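Local atomic coordinates of Phospholipase/Carboxylesterase (Haliangium ochraceum, PDB entry 4Q82), a protein that probably hydrolyses ester bonds in carboxylic esters or phospholipids, acting as a serine hydrolase of the alpha/beta-hydrolase fold. Residues D204-P209 / N231-C236; V188-N193 / S257-L262; E69-R74 / D150-D155. All blocks are in the same frame, centred on the assembly; numbering follows the deposited sequence.

Contact 1: residues D204-P209 / N231-C236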
ATOM      1  N   ASP A 204      17.053 -12.167   4.286  1.00 30.81           N
ATOM      2  CA  ASP A 204      17.332 -10.725   4.328  1.00 30.36           C
ATOM      3  C   ASP A 204      16.041  -9.920   4.187  1.00 27.97           C
ATOM      4  O   ASP A 204      15.894  -8.853   4.778  1.00 26.78           O
ATOM      5  CB  ASP A 204      18.318 -10.309   3.235  1.00 31.72           C
ATOM      6  CG  ASP A 204      19.722 -10.887   3.450  1.00 35.62           C
ATOM      7  OD1 ASP A 204      19.992 -11.459   4.529  1.00 36.49           O
ATOM      8  OD2 ASP A 204      20.560 -10.743   2.539  1.00 37.15           O
ATOM      9  N   LEU A 205      15.109 -10.427   3.384  1.00 25.74           N
ATOM     10  CA  LEU A 205      13.846  -9.747   3.186  1.00 24.37           C
ATOM     11  C   LEU A 205      12.995  -9.771   4.459  1.00 24.33           C
ATOM     12  O   LEU A 205      12.117  -8.937   4.643  1.00 23.38           O
ATOM     13  CB  LEU A 205      13.096 -10.387   2.025  1.00 22.64           C
ATOM     14  CG  LEU A 205      11.738  -9.840   1.590  1.00 20.98           C
ATOM     15  CD1 LEU A 205      11.843  -8.382   1.224  1.00 20.76           C
ATOM     16  CD2 LEU A 205      11.260 -10.644   0.408  1.00 19.35           C
ATOM     17  N   ALA A 206      13.277 -10.710   5.351  1.00 24.74           N
ATOM     18  CA  ALA A 206      12.461 -10.868   6.561  1.00 25.61           C
ATOM     19  C   ALA A 206      12.693  -9.742   7.579  1.00 26.70           C
ATOM     20  O   ALA A 206      12.037  -9.688   8.629  1.00 25.81           O
ATOM     21  CB  ALA A 206      12.720 -12.224   7.202  1.00 26.55           C
ATOM     22  N   GLN A 207      13.605  -8.831   7.263  1.00 27.97           N
ATOM     23  CA  GLN A 207      13.805  -7.663   8.107  1.00 29.02           C
ATOM     24  C   GLN A 207      12.733  -6.586   7.890  1.00 26.70           C
ATOM     25  O   GLN A 207      12.603  -5.658   8.684  1.00 26.09           O
ATOM     26  CB  GLN A 207      15.200  -7.087   7.876  1.00 32.37           C
ATOM     27  CG  GLN A 207      16.315  -8.003   8.396  1.00 35.80           C
ATOM     28  CD  GLN A 207      16.194  -8.287   9.884  1.00 38.35           C
ATOM     29  OE1 GLN A 207      16.113  -9.446  10.308  1.00 39.06           O
ATOM     30  NE2 GLN A 207      16.210  -7.230  10.688  1.00 39.75           N
ATOM     31  N   VAL A 208      11.956  -6.724   6.822  1.00 23.81           N
ATOM     32  CA  VAL A 208      10.808  -5.852   6.581  1.00 23.40           C
ATOM     33  C   VAL A 208       9.517  -6.564   6.983  1.00 22.67           C
ATOM     34  O   VAL A 208       9.259  -7.660   6.511  1.00 22.59           O
ATOM     35  CB  VAL A 208      10.714  -5.469   5.091  1.00 22.58           C
ATOM     36  CG1 VAL A 208       9.501  -4.609   4.836  1.00 21.28           C
ATOM     37  CG2 VAL A 208      11.981  -4.750   4.654  1.00 24.67           C
ATOM     38  N   PRO A 209       8.701  -5.949   7.854  1.00 22.26           N
ATOM     39  CA  PRO A 209       7.450  -6.606   8.244  1.00 21.06           C
ATOM     40  C   PRO A 209       6.480  -6.606   7.074  1.00 19.68           C
ATOM     41  O   PRO A 209       6.248  -5.540   6.490  1.00 18.40           O
ATOM     42  CB  PRO A 209       6.917  -5.739   9.405  1.00 21.43           C
ATOM     43  CG  PRO A 209       8.051  -4.834   9.796  1.00 23.84           C
ATOM     44  CD  PRO A 209       8.920  -4.679   8.571  1.00 23.26           C
ATOM     45  N   ASN A 231       5.478 -17.929   3.361  1.00 20.51           N
ATOM     46  CA  ASN A 231       5.923 -19.110   4.107  1.00 23.34           C
ATOM     47  C   ASN A 231       7.432 -19.065   4.358  1.00 23.75           C
ATOM     48  O   ASN A 231       7.899 -19.397   5.443  1.00 24.12           O
ATOM     49  CB  ASN A 231       5.570 -20.409   3.374  1.00 26.19           C
ATOM     50  CG  ASN A 231       4.102 -20.780   3.499  1.00 27.02           C
ATOM     51  OD1 ASN A 231       3.401 -20.301   4.382  1.00 27.55           O
ATOM     52  ND2 ASN A 231       3.652 -21.681   2.633  1.00 28.34           N
ATOM     53  N   GLY A 232       8.190 -18.661   3.339  1.00 23.49           N
ATOM     54  CA  GLY A 232       9.631 -18.525   3.476  1.00 24.08           C
ATOM     55  C   GLY A 232      10.007 -17.509   4.546  1.00 24.34           C
ATOM     56  O   GLY A 232      10.871 -17.761   5.387  1.00 25.33           O
ATOM     57  N   LEU A 233       9.354 -16.351   4.509  1.00 22.64           N
ATOM     58  CA  LEU A 233       9.666 -15.288   5.438  1.00 22.45           C
ATOM     59  C   LEU A 233       9.295 -15.689   6.865  1.00 23.35           C
ATOM     60  O   LEU A 233      10.036 -15.403   7.803  1.00 24.74           O
ATOM     61  CB  LEU A 233       8.937 -14.007   5.051  1.00 21.04           C
ATOM     62  CG  LEU A 233       9.398 -13.348   3.741  1.00 21.25           C
ATOM     63  CD1 LEU A 233       8.375 -12.276   3.368  1.00 20.49           C
ATOM     64  CD2 LEU A 233      10.799 -12.763   3.923  1.00 23.03           C
ATOM     65  N   ILE A 234       8.147 -16.352   7.018  1.00 22.01           N
ATOM     66  CA  ILE A 234       7.698 -16.825   8.336  1.00 22.96           C
ATOM     67  C   ILE A 234       8.680 -17.856   8.893  1.00 25.95           C
ATOM     68  O   ILE A 234       8.953 -17.871  10.099  1.00 27.73           O
ATOM     69  CB  ILE A 234       6.260 -17.403   8.249  1.00 24.95           C
ATOM     70  CG1 ILE A 234       5.261 -16.254   8.132  1.00 23.38           C
ATOM     71  CG2 ILE A 234       5.904 -18.233   9.476  1.00 25.99           C
ATOM     72  CD1 ILE A 234       3.890 -16.673   7.663  1.00 22.47           C
ATOM     73  N   ALA A 235       9.238 -18.697   8.022  1.00 25.74           N
ATOM     74  CA  ALA A 235      10.185 -19.718   8.467  1.00 28.11           C
ATOM     75  C   ALA A 235      11.552 -19.132   8.852  1.00 30.02           C
ATOM     76  O   ALA A 235      12.356 -19.798   9.517  1.00 32.07           O
ATOM     77  CB  ALA A 235      10.357 -20.796   7.381  1.00 27.71           C
ATOM     78  N   CYS A 236      11.822 -17.892   8.449  1.00 29.41           N
ATOM     79  CA  CYS A 236      13.107 -17.277   8.761  1.00 31.18           C
ATOM     80  C   CYS A 236      13.281 -17.127  10.266  1.00 32.59           C
ATOM     81  O   CYS A 236      12.347 -16.757  10.978  1.00 31.97           O
ATOM     82  CB  CYS A 236      13.250 -15.922   8.076  1.00 30.51           C
ATOM     83  SG  CYS A 236      13.485 -16.056   6.278  1.00 30.48           S
TER
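A206, in the last turn of a 3-10 segment, and L233, near the end of helix 224-235, bring their CA atoms to 5.3 Å, a separation short enough for a leucine methyl to rest on main chain as well as on side chain. That methyl is CD2 of L233. It lies 3.5 Å from A206 N and 3.8 Å from A206 CB; L205 CB, one residue earlier, is also 3.8 Å from L233 CD2. The leucine therefore meets two consecutive residues with a single branch. With L205 CG opposite the backbone N (chi1 -179°), the chain of L205 runs past this methyl at a slant rather than meeting it end on, and L205 CG also approaches it. A206 has two partners: its methyl touches L233 CD2 and also C236 CB, at 3.8 Å, with C236 SG slightly farther away. The side-chain contacts are all apolar, and the four touching residues are buried. The case illustrates how a small residue lets a helix end and a tight turn come together closely, since A206 has only a methyl to place between them. The sulfur of C236 is in turn bonded to C203 in a disulfide, so a covalent link ties the residue just after helix 224-235 to the one next to D204, beside the packing. Around this patch, F198 of helix 195-201 meets L233 and A197 of the same helix meets L205, while Q243, at the start of strand 243-248, touches L233, so helix 195-201 and the edge strand 243-248 both border the contact.

Contact 2: residues V188-N193 / S257-L262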
ATOM      1  N   VAL A 188       1.617  -4.124   3.323  1.00 13.31           N
ATOM      2  CA  VAL A 188       0.469  -5.012   3.228  1.00 13.40           C
ATOM      3  C   VAL A 188       0.257  -5.233   1.743  1.00 12.75           C
ATOM      4  O   VAL A 188      -0.073  -4.305   1.019  1.00 12.91           O
ATOM      5  CB  VAL A 188      -0.797  -4.406   3.868  1.00 12.39           C
ATOM      6  CG1 VAL A 188      -2.035  -5.232   3.500  1.00 12.82           C
ATOM      7  CG2 VAL A 188      -0.655  -4.344   5.417  1.00 11.31           C
ATOM      8  N   LEU A 189       0.497  -6.454   1.286  1.00 12.21           N
ATOM      9  CA  LEU A 189       0.589  -6.720  -0.152  1.00 12.64           C
ATOM     10  C   LEU A 189      -0.441  -7.764  -0.513  1.00 12.45           C
ATOM     11  O   LEU A 189      -0.370  -8.904  -0.036  1.00 12.80           O
ATOM     12  CB  LEU A 189       1.996  -7.197  -0.523  1.00 13.49           C
ATOM     13  CG  LEU A 189       3.075  -6.189  -0.118  1.00 14.41           C
ATOM     14  CD1 LEU A 189       4.480  -6.711  -0.495  1.00 16.25           C
ATOM     15  CD2 LEU A 189       2.785  -4.843  -0.772  1.00 14.55           C
ATOM     16  N   ILE A 190      -1.395  -7.388  -1.355  1.00 10.36           N
ATOM     17  CA  ILE A 190      -2.537  -8.263  -1.622  1.00  9.73           C
ATOM     18  C   ILE A 190      -2.547  -8.743  -3.073  1.00  9.86           C
ATOM     19  O   ILE A 190      -2.541  -7.905  -3.991  1.00 10.40           O
ATOM     20  CB  ILE A 190      -3.854  -7.501  -1.346  1.00  9.41           C
ATOM     21  CG1 ILE A 190      -3.892  -7.022   0.118  1.00 10.64           C
ATOM     22  CG2 ILE A 190      -5.107  -8.380  -1.656  1.00 10.76           C
ATOM     23  CD1 ILE A 190      -4.822  -5.801   0.287  1.00 11.47           C
ATOM     24  N   ALA A 191      -2.602 -10.065  -3.263  1.00  9.86           N
ATOM     25  CA  ALA A 191      -2.786 -10.698  -4.593  1.00 11.86           C
ATOM     26  C   ALA A 191      -1.644 -10.331  -5.548  1.00 12.55           C
ATOM     27  O   ALA A 191      -1.876 -10.087  -6.753  1.00 12.52           O
ATOM     28  CB  ALA A 191      -4.140 -10.310  -5.203  1.00 12.31           C
ATOM     29  N   GLY A 192      -0.434 -10.296  -4.992  1.00 12.47           N
ATOM     30  CA  GLY A 192       0.764  -9.981  -5.758  1.00 12.51           C
ATOM     31  C   GLY A 192       1.650 -11.200  -5.908  1.00 12.30           C
ATOM     32  O   GLY A 192       1.223 -12.355  -5.690  1.00 12.20           O
ATOM     33  N   ASN A 193       2.890 -10.959  -6.334  1.00 12.45           N
ATOM     34  CA  ASN A 193       3.840 -12.029  -6.532  1.00 12.47           C
ATOM     35  C   ASN A 193       5.178 -11.590  -5.962  1.00 15.30           C
ATOM     36  O   ASN A 193       5.865 -10.778  -6.560  1.00 16.26           O
ATOM     37  CB  ASN A 193       3.991 -12.384  -8.021  1.00 13.84           C
ATOM     38  CG  ASN A 193       4.986 -13.526  -8.252  1.00 16.40           C
ATOM     39  OD1 ASN A 193       5.557 -14.071  -7.306  1.00 17.20           O
ATOM     40  ND2 ASN A 193       5.175 -13.917  -9.529  1.00 16.92           N
ATOM     41  N   SER A 257     -10.916  -6.325  -1.451  0.64 10.69           N
ATOM     42  CA  SER A 257     -12.087  -5.638  -0.901  0.64 11.32           C
ATOM     43  C   SER A 257     -12.292  -6.043   0.565  0.64 11.32           C
ATOM     44  O   SER A 257     -12.392  -5.180   1.448  0.64 11.89           O
ATOM     45  CB  SER A 257     -13.345  -5.929  -1.721  0.64 11.82           C
ATOM     46  OG  SER A 257     -13.185  -5.465  -3.062  0.64 13.32           O
ATOM     47  N   ARG A 258     -12.284  -7.344   0.834  1.00 10.88           N
ATOM     48  CA  ARG A 258     -12.547  -7.827   2.197  1.00 11.33           C
ATOM     49  C   ARG A 258     -11.389  -7.517   3.123  1.00 11.47           C
ATOM     50  O   ARG A 258     -11.544  -7.516   4.346  1.00 11.57           O
ATOM     51  CB  ARG A 258     -12.818  -9.335   2.215  1.00 10.89           C
ATOM     52  CG  ARG A 258     -11.611 -10.201   1.936  1.00 10.46           C
ATOM     53  CD  ARG A 258     -12.098 -11.658   1.748  1.00 13.01           C
ATOM     54  NE  ARG A 258     -12.889 -11.754   0.517  1.00 14.03           N
ATOM     55  CZ  ARG A 258     -13.804 -12.694   0.281  1.00 16.82           C
ATOM     56  NH1 ARG A 258     -14.062 -13.628   1.198  1.00 18.04           N
ATOM     57  NH2 ARG A 258     -14.465 -12.693  -0.873  1.00 18.19           N
ATOM     58  N   THR A 259     -10.234  -7.204   2.540  1.00 10.48           N
ATOM     59  CA  THR A 259      -9.061  -6.852   3.341  1.00 10.07           C
ATOM     60  C   THR A 259      -9.110  -5.377   3.740  1.00 10.69           C
ATOM     61  O   THR A 259      -9.092  -5.052   4.931  1.00 11.67           O
ATOM     62  CB  THR A 259      -7.763  -7.151   2.561  1.00 11.00           C
ATOM     63  OG1 THR A 259      -7.711  -8.549   2.232  1.00 11.89           O
ATOM     64  CG2 THR A 259      -6.512  -6.788   3.412  1.00 11.30           C
ATOM     65  N   TYR A 260      -9.192  -4.480   2.757  1.00 10.48           N
ATOM     66  CA  TYR A 260      -9.152  -3.044   3.083  1.00 10.33           C
ATOM     67  C   TYR A 260     -10.424  -2.564   3.795  1.00 11.11           C
ATOM     68  O   TYR A 260     -10.383  -1.585   4.567  1.00 13.32           O
ATOM     69  CB  TYR A 260      -8.939  -2.205   1.829  1.00 11.60           C
ATOM     70  CG  TYR A 260      -7.556  -2.262   1.235  1.00 10.48           C
ATOM     71  CD1 TYR A 260      -6.436  -1.751   1.935  1.00 11.01           C
ATOM     72  CD2 TYR A 260      -7.366  -2.778  -0.054  1.00  9.78           C
ATOM     73  CE1 TYR A 260      -5.174  -1.787   1.367  1.00 11.09           C
ATOM     74  CE2 TYR A 260      -6.108  -2.804  -0.632  1.00 10.91           C
ATOM     75  CZ  TYR A 260      -5.028  -2.316   0.089  1.00 11.98           C
ATOM     76  OH  TYR A 260      -3.787  -2.345  -0.499  1.00 12.27           O
ATOM     77  N   SER A 261     -11.563  -3.216   3.555  1.00 10.89           N
ATOM     78  CA  SER A 261     -12.813  -2.793   4.196  1.00 11.71           C
ATOM     79  C   SER A 261     -12.967  -3.328   5.612  1.00 11.18           C
ATOM     80  O   SER A 261     -13.924  -2.950   6.293  1.00 11.48           O
ATOM     81  CB  SER A 261     -14.062  -3.265   3.403  1.00 12.17           C
ATOM     82  OG  SER A 261     -14.193  -4.698   3.493  1.00 11.76           O
ATOM     83  N   LEU A 262     -12.082  -4.246   6.001  1.00 11.40           N
ATOM     84  CA  LEU A 262     -12.201  -5.038   7.255  1.00 11.91           C
ATOM     85  C   LEU A 262     -13.451  -5.930   7.346  1.00 12.37           C
ATOM     86  O   LEU A 262     -13.798  -6.389   8.443  1.00 12.16           O
ATOM     87  CB  LEU A 262     -12.178  -4.120   8.505  1.00 16.13           C
ATOM     88  CG  LEU A 262     -11.001  -3.142   8.599  1.00 17.64           C
ATOM     89  CD1 LEU A 262     -10.947  -2.448   9.979  1.00 20.33           C
ATOM     90  CD2 LEU A 262      -9.696  -3.850   8.319  1.00 16.26           C
TER
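I190 lays its terminal methyl over one face of the Y260 ring, above the hydroxyl-bearing end rather than the centre. CD1 is 3.4 Å from Y260 CE2 and 3.5 Å from Y260 CZ, with Y260 OH still near, an approach of CH-pi character. The methyl gets there because I190 CG1 stands opposite the carbonyl carbon (chi1 -59°) and the chain then runs on extended, carrying CD1 out from the strand end. T259, the residue before the tyrosine, adds its own methyl: CG2 lies 3.7 Å from I190 CD1, which thus touches a threonine methyl as well as an aromatic face. V188, two residues earlier on the strand, turns its side chain toward the same helix without close contact. The polar ends are dealt with elsewhere. Y260 OH is hydrogen-bonded to T162 OG1, and that same threonine oxygen pairs with V188 O, so one hydroxyl on the neighbouring strand 158-163 connects both segments. T259 OG1 pairs with S255 O and with Y248 OH. Within the helical turn, S257 O takes two bonds, from S261 N at 3.0 Å and from S261 OG at 2.8 Å, which arrive from opposite faces of its plane, both gripping the one carbonyl oxygen. F85 meets the Y260 ring nearly at right angles. The chemistry divides cleanly: methyls and ring fill the direct interface between sheet and helix, whereas the hydroxyls of T259 and Y260 turn to partners outside it, which suggests that T162 holds the hydroxyl end of the ring while I190 packs on one face.

Contact 3: residues E69-R74 / D150-D155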
ATOM      1  N   GLU A  69      -4.820  12.655  -2.725  1.00 21.82           N
ATOM      2  CA  GLU A  69      -4.253  13.024  -1.435  1.00 22.17           C
ATOM      3  C   GLU A  69      -5.338  13.013  -0.379  1.00 21.66           C
ATOM      4  O   GLU A  69      -6.332  13.735  -0.495  1.00 23.34           O
ATOM      5  CB  GLU A  69      -3.602  14.405  -1.526  1.00 25.12           C
ATOM      6  CG  GLU A  69      -3.204  15.021  -0.220  1.00 25.60           C
ATOM      7  CD  GLU A  69      -3.081  16.527  -0.361  1.00 28.21           C
ATOM      8  OE1 GLU A  69      -2.057  17.014  -0.910  1.00 29.24           O
ATOM      9  OE2 GLU A  69      -4.036  17.217   0.051  1.00 27.92           O
ATOM     10  N   TYR A  70      -5.168  12.161   0.627  1.00 20.02           N
ATOM     11  CA  TYR A  70      -6.034  12.179   1.802  1.00 19.98           C
ATOM     12  C   TYR A  70      -5.239  12.616   3.031  1.00 21.34           C
ATOM     13  O   TYR A  70      -4.207  12.019   3.355  1.00 21.34           O
ATOM     14  CB  TYR A  70      -6.680  10.802   2.085  1.00 18.34           C
ATOM     15  CG  TYR A  70      -7.401  10.843   3.425  1.00 17.94           C
ATOM     16  CD1 TYR A  70      -8.579  11.575   3.574  1.00 19.23           C
ATOM     17  CD2 TYR A  70      -6.878  10.203   4.547  1.00 17.84           C
ATOM     18  CE1 TYR A  70      -9.251  11.629   4.801  1.00 20.68           C
ATOM     19  CE2 TYR A  70      -7.538  10.272   5.796  1.00 19.57           C
ATOM     20  CZ  TYR A  70      -8.720  10.983   5.900  1.00 20.97           C
ATOM     21  OH  TYR A  70      -9.371  11.056   7.109  1.00 22.81           O
ATOM     22  N   LEU A  71      -5.726  13.650   3.716  1.00 22.08           N
ATOM     23  CA  LEU A  71      -5.102  14.122   4.949  1.00 23.74           C
ATOM     24  C   LEU A  71      -5.990  13.763   6.134  1.00 25.06           C
ATOM     25  O   LEU A  71      -7.214  13.911   6.077  1.00 23.55           O
ATOM     26  CB  LEU A  71      -4.853  15.633   4.895  1.00 25.52           C
ATOM     27  CG  LEU A  71      -4.023  16.126   3.710  1.00 25.89           C
ATOM     28  CD1 LEU A  71      -3.975  17.647   3.717  1.00 27.59           C
ATOM     29  CD2 LEU A  71      -2.627  15.539   3.722  1.00 25.80           C
ATOM     30  N   PRO A  72      -5.376  13.236   7.202  1.00 25.31           N
ATOM     31  CA  PRO A  72      -6.110  12.814   8.389  1.00 25.03           C
ATOM     32  C   PRO A  72      -6.522  14.034   9.210  1.00 27.05           C
ATOM     33  O   PRO A  72      -5.977  15.113   9.005  1.00 28.23           O
ATOM     34  CB  PRO A  72      -5.090  11.966   9.150  1.00 26.05           C
ATOM     35  CG  PRO A  72      -3.786  12.613   8.810  1.00 27.25           C
ATOM     36  CD  PRO A  72      -3.927  13.006   7.342  1.00 25.83           C
ATOM     37  N   PRO A  73      -7.470  13.860  10.129  1.00 27.59           N
ATOM     38  CA  PRO A  73      -7.970  14.988  10.925  1.00 31.01           C
ATOM     39  C   PRO A  73      -6.890  15.830  11.605  1.00 33.56           C
ATOM     40  O   PRO A  73      -6.982  17.062  11.590  1.00 34.63           O
ATOM     41  CB  PRO A  73      -8.849  14.296  11.961  1.00 30.78           C
ATOM     42  CG  PRO A  73      -9.421  13.142  11.197  1.00 27.63           C
ATOM     43  CD  PRO A  73      -8.297  12.659  10.305  1.00 26.31           C
ATOM     44  N   ARG A  74      -5.876  15.187  12.173  0.51 34.08           N
ATOM     45  CA  ARG A  74      -4.859  15.920  12.921  0.51 36.89           C
ATOM     46  C   ARG A  74      -3.604  16.241  12.111  0.51 36.69           C
ATOM     47  O   ARG A  74      -2.553  16.508  12.692  0.51 38.39           O
ATOM     48  CB  ARG A  74      -4.471  15.134  14.174  0.51 38.57           C
ATOM     49  CG  ARG A  74      -5.615  14.965  15.157  0.51 40.07           C
ATOM     50  CD  ARG A  74      -5.261  14.002  16.279  0.51 42.23           C
ATOM     51  NE  ARG A  74      -6.396  13.148  16.629  0.51 43.00           N
ATOM     52  CZ  ARG A  74      -7.235  13.381  17.635  0.51 45.43           C
ATOM     53  NH1 ARG A  74      -7.067  14.442  18.412  0.51 48.80           N
ATOM     54  NH2 ARG A  74      -8.240  12.546  17.870  0.51 44.92           N
ATOM     55  N   ASP A 150       9.306  13.988   1.164  0.59 37.66           N
ATOM     56  CA  ASP A 150       9.836  15.345   1.036  0.59 39.94           C
ATOM     57  C   ASP A 150       8.724  16.386   1.129  0.59 39.86           C
ATOM     58  O   ASP A 150       8.960  17.525   1.534  0.59 41.79           O
ATOM     59  CB  ASP A 150      10.595  15.512  -0.283  0.59 41.16           C
ATOM     60  CG  ASP A 150      11.276  16.868  -0.402  0.59 44.20           C
ATOM     61  OD1 ASP A 150      11.805  17.364   0.617  0.59 45.84           O
ATOM     62  OD2 ASP A 150      11.277  17.439  -1.513  0.59 45.01           O
ATOM     63  N   THR A 151       7.510  15.987   0.764  1.00 37.51           N
ATOM     64  CA  THR A 151       6.402  16.938   0.581  1.00 36.96           C
ATOM     65  C   THR A 151       5.438  17.078   1.764  1.00 35.54           C
ATOM     66  O   THR A 151       4.924  18.168   2.020  1.00 36.91           O
ATOM     67  CB  THR A 151       5.570  16.553  -0.658  1.00 35.84           C
ATOM     68  OG1 THR A 151       6.422  16.529  -1.808  1.00 36.57           O
ATOM     69  CG2 THR A 151       4.427  17.536  -0.894  1.00 36.28           C
ATOM     70  N   TYR A 152       5.205  15.988   2.486  1.00 33.49           N
ATOM     71  CA  TYR A 152       4.167  15.954   3.525  1.00 32.86           C
ATOM     72  C   TYR A 152       4.777  15.916   4.917  1.00 33.97           C
ATOM     73  O   TYR A 152       5.929  15.514   5.082  1.00 34.31           O
ATOM     74  CB  TYR A 152       3.233  14.747   3.287  1.00 30.47           C
ATOM     75  CG  TYR A 152       2.385  14.972   2.058  1.00 30.43           C
ATOM     76  CD1 TYR A 152       2.782  14.501   0.809  1.00 30.22           C
ATOM     77  CD2 TYR A 152       1.219  15.719   2.131  1.00 30.78           C
ATOM     78  CE1 TYR A 152       2.013  14.745  -0.319  1.00 29.93           C
ATOM     79  CE2 TYR A 152       0.452  15.975   1.010  1.00 30.62           C
ATOM     80  CZ  TYR A 152       0.853  15.491  -0.214  1.00 30.16           C
ATOM     81  OH  TYR A 152       0.083  15.764  -1.325  1.00 30.13           O
ATOM     82  N   GLU A 153       4.017  16.366   5.913  1.00 34.90           N
ATOM     83  CA  GLU A 153       4.485  16.345   7.293  1.00 37.26           C
ATOM     84  C   GLU A 153       4.263  14.964   7.886  1.00 35.15           C
ATOM     85  O   GLU A 153       3.286  14.725   8.589  1.00 33.76           O
ATOM     86  CB  GLU A 153       3.771  17.405   8.124  1.00 40.80           C
ATOM     87  CG  GLU A 153       4.023  18.809   7.624  1.00 45.19           C
ATOM     88  CD  GLU A 153       3.402  19.861   8.524  1.00 49.22           C
ATOM     89  OE1 GLU A 153       3.120  19.544   9.702  1.00 49.78           O
ATOM     90  OE2 GLU A 153       3.194  20.998   8.046  1.00 51.55           O
ATOM     91  N   VAL A 154       5.171  14.045   7.569  1.00 34.25           N
ATOM     92  CA  VAL A 154       4.971  12.664   7.936  1.00 32.16           C
ATOM     93  C   VAL A 154       6.040  12.178   8.892  1.00 33.08           C
ATOM     94  O   VAL A 154       7.156  12.706   8.929  1.00 34.20           O
ATOM     95  CB  VAL A 154       4.938  11.743   6.690  1.00 31.21           C
ATOM     96  CG1 VAL A 154       3.738  12.085   5.830  1.00 30.08           C
ATOM     97  CG2 VAL A 154       6.215  11.878   5.896  1.00 32.89           C
ATOM     98  N   ASP A 155       5.669  11.178   9.679  1.00 32.12           N
ATOM     99  CA  ASP A 155       6.592  10.510  10.578  1.00 33.69           C
ATOM    100  C   ASP A 155       7.380   9.471   9.795  1.00 33.23           C
ATOM    101  O   ASP A 155       6.851   8.420   9.416  1.00 31.19           O
ATOM    102  CB  ASP A 155       5.833   9.866  11.740  1.00 33.52           C
ATOM    103  CG  ASP A 155       6.740   9.092  12.684  1.00 34.79           C
ATOM    104  OD1 ASP A 155       7.979   9.079  12.485  1.00 35.58           O
ATOM    105  OD2 ASP A 155       6.204   8.501  13.646  1.00 34.70           O
TER
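E69, next to last in strand 67-70, reaches across to Y152 and receives the hydroxyl of that tyrosine in a very short hydrogen bond, Y152 OH to E69 OE1 at 2.5 Å. The glutamate extends with CG opposite the backbone N (chi1 169°), and its OE1 accepts through the lone pair on the side away from OE2. OE1 comes in at the edge of the ring, in its plane and 3.3 Å from Y152 CE2, yet the carboxylate itself is turned 82° to the ring. Its other oxygen, OE2, forms a salt bridge with R56, an arrangement that would be expected to favour the charged form of the acid. Next in the chain, Y70 points to the other side of the strand, where it meets W117 edge-to-face. L71 follows, its CD2 lying 4.1 Å from Y152 CE2, the two side chains crossing at about a right angle. P72 then turns to V124. Within its own segment, T151 CG2 lies 3.7 Å above one face of the tyrosine ring, so the residue just ahead of Y152 packs on the ring whose edge the glutamate meets. A phenylalanine in place of Y152 would lack the hydroxyl, and E69 OE1 would probably lose this short bond, with the carboxylate then held mainly by R56 and its other partners. Y152 is the first residue beyond helix 138-151, and an inverse gamma turn centred on E153 leads into the short strand 154-155. The contact thus joins the end of the second strand from the sheet's edge to a helix-to-strand turn, with L126 of strand 124-128 and Y75 touching the tyrosine, and strand 53-56 bringing R56.

In the fold
Two of the three contacts hold strands of one mixed sheet, whose strand order 1-2-4-3-5-6-7-8 is that of the alpha/beta-hydrolase fold; contact 1 lies beside the sheet's edge. Contacts 2 and 3 lie on opposite sides of the chain's centre, while contact 1 is nested within the chain loop that contact 2 closes. Contact 2 is the most central, its centre about 9 Å from the centre of the chain; like contact 1, it is buried and relies on apolar side chains. Contact 1 adds a disulfide. Contact 3 is only partly buried and differs in kind, depending on a probably charged carboxylate acceptor and a phenol. The sites stay separate, with contacts 1 and 2 about 6 Å apart at their nearest atoms.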